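Long-range contact in antitoxin RnlB (Escherichia coli, PDB 6Y2P), which is the labile antitoxin of a type II toxin-antitoxin system and inhibits the endonuclease activity of its cognate toxin RnlA: residues N24-V29 and I48-L53. Numbering follows the deposited sequence.
Sequences NPLSSV and ILFDLL
One face of the F50 ring carries CD2 of L26, which sits 3.6 Å from the ring centroid and 18° off the ring normal, a CH-pi contact displaced toward the CZ side of the ring. At the ring's edge, near its plane, lies CB of P25, 4.3 Å from F50 CE2. F50 points toward the loop, with CG anti to its own carbonyl carbon (chi1 -81°), so that ring and leucine meet tip to tip. A second patch forms at L52, just beyond the strand: the L52 side chain crosses P25 obliquely, its CD2 3.8 Å from P25 CD, and CD1 of L52 makes an apolar contact with CD1 of L26. The same CD2 methyl of L52 lies against the carboxamide oxygen OD1 of N24, 3.6 Å away. No hydrogen bond joins the two segments; N24 and D51 each bend a side-chain oxygen back onto the backbone of their own segment. N24, its CG anti to the backbone N (chi1 -158°), turns OD1 back to accept the backbone N of L26 at 3.2 Å, an Asx turn whose donor lies above the carbonyl plane. This bond and the one from S27 N to N24 O hold the short 3-10 turn that presents P25 and L26. Across the contact, OD1 of D51 closes another Asx turn with the N of L53 at the start of helix 53-56, and the same carboxylate forms a salt bridge with R62. V17 and L66 from the flanking strands also touch F50. N24, L26 and L52 further pack on the chain of another protein. The arrangement is that of a beta-alpha-beta crossover: the loop leading into helix 29-39 packs over strand 46-51, parallel to 13-19 in the mixed sheet.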
# COMPACT_ATOMS: atom_id res chain seq x y z
N ASN C 24 13.90 -20.06 -11.16
CA ASN C 24 14.33 -19.40 -12.39
C ASN C 24 15.50 -20.16 -13.01
O ASN C 24 16.57 -20.26 -12.39
CB ASN C 24 14.74 -17.97 -12.10
CG ASN C 24 14.67 -17.11 -13.33
OD1 ASN C 24 15.12 -17.52 -14.41
ND2 ASN C 24 14.10 -15.87 -13.19
N PRO C 25 15.37 -20.66 -14.26
CA PRO C 25 16.48 -21.44 -14.85
C PRO C 25 17.78 -20.67 -14.95
O PRO C 25 18.83 -21.31 -15.07
CB PRO C 25 15.96 -21.81 -16.25
CG PRO C 25 14.52 -21.55 -16.23
CD PRO C 25 14.26 -20.48 -15.19
N LEU C 26 17.75 -19.34 -14.96
CA LEU C 26 18.96 -18.53 -15.09
C LEU C 26 19.83 -18.53 -13.83
O LEU C 26 20.96 -18.00 -13.86
CB LEU C 26 18.59 -17.10 -15.48
CG LEU C 26 18.07 -17.06 -16.92
CD1 LEU C 26 17.37 -15.75 -17.23
CD2 LEU C 26 19.20 -17.35 -17.92
N SER C 27 19.35 -19.12 -12.74
CA SER C 27 20.18 -19.42 -11.59
C SER C 27 20.92 -20.76 -11.76
O SER C 27 21.73 -21.13 -10.90
CB SER C 27 19.34 -19.43 -10.33
OG SER C 27 18.89 -20.76 -10.04
N SER C 28 20.63 -21.50 -12.83
CA SER C 28 21.23 -22.78 -13.12
C SER C 28 22.01 -22.74 -14.42
O SER C 28 22.19 -23.76 -15.09
CB SER C 28 20.19 -23.89 -13.24
OG SER C 28 19.31 -23.90 -12.14
N VAL C 29 22.55 -21.57 -14.80
CA VAL C 29 22.91 -21.45 -16.21
C VAL C 29 24.05 -22.38 -16.54
O VAL C 29 24.15 -22.84 -17.67
CB VAL C 29 23.27 -19.99 -16.57
CG1 VAL C 29 24.73 -19.69 -16.27
CG2 VAL C 29 22.99 -19.77 -18.04
N ILE C 48 20.00 -17.30 -27.37
CA ILE C 48 19.19 -18.26 -26.65
C ILE C 48 17.97 -17.51 -26.17
O ILE C 48 18.09 -16.44 -25.55
CB ILE C 48 19.96 -18.87 -25.47
CG1 ILE C 48 21.28 -19.46 -25.96
CG2 ILE C 48 19.15 -19.93 -24.75
CD1 ILE C 48 21.86 -20.45 -24.99
N LEU C 49 16.79 -18.04 -26.48
CA LEU C 49 15.55 -17.55 -25.91
C LEU C 49 15.16 -18.37 -24.69
O LEU C 49 15.15 -19.61 -24.75
CB LEU C 49 14.45 -17.60 -26.97
CG LEU C 49 13.05 -17.32 -26.43
CD1 LEU C 49 13.04 -15.94 -25.85
CD2 LEU C 49 12.01 -17.48 -27.57
N PHE C 50 14.82 -17.70 -23.60
CA PHE C 50 14.33 -18.29 -22.35
C PHE C 50 12.87 -17.91 -22.17
O PHE C 50 12.52 -16.71 -22.22
CB PHE C 50 15.11 -17.77 -21.13
CG PHE C 50 16.42 -18.42 -20.89
CD1 PHE C 50 17.57 -17.94 -21.50
CD2 PHE C 50 16.53 -19.49 -20.02
CE1 PHE C 50 18.79 -18.53 -21.27
CE2 PHE C 50 17.75 -20.11 -19.79
CZ PHE C 50 18.88 -19.63 -20.41
N ASP C 51 12.02 -18.91 -21.95
CA ASP C 51 10.63 -18.69 -21.51
C ASP C 51 10.54 -18.91 -19.99
O ASP C 51 10.70 -20.04 -19.51
CB ASP C 51 9.68 -19.63 -22.25
CG ASP C 51 8.26 -19.55 -21.74
OD1 ASP C 51 7.97 -18.71 -20.85
OD2 ASP C 51 7.41 -20.29 -22.25
N LEU C 52 10.27 -17.86 -19.23
CA LEU C 52 10.29 -18.01 -17.78
C LEU C 52 8.90 -18.08 -17.15
O LEU C 52 8.77 -17.85 -15.92
CB LEU C 52 11.10 -16.88 -17.16
CG LEU C 52 12.47 -16.56 -17.81
CD1 LEU C 52 13.10 -15.29 -17.21
CD2 LEU C 52 13.43 -17.73 -17.62
N LEU C 53 7.88 -18.47 -17.93
CA LEU C 53 6.49 -18.38 -17.49
C LEU C 53 6.27 -19.01 -16.11
O LEU C 53 5.66 -18.40 -15.23
CB LEU C 53 5.56 -19.04 -18.50
CG LEU C 53 4.12 -19.16 -17.98
CD1 LEU C 53 3.54 -17.78 -17.93
CD2 LEU C 53 3.22 -20.12 -18.77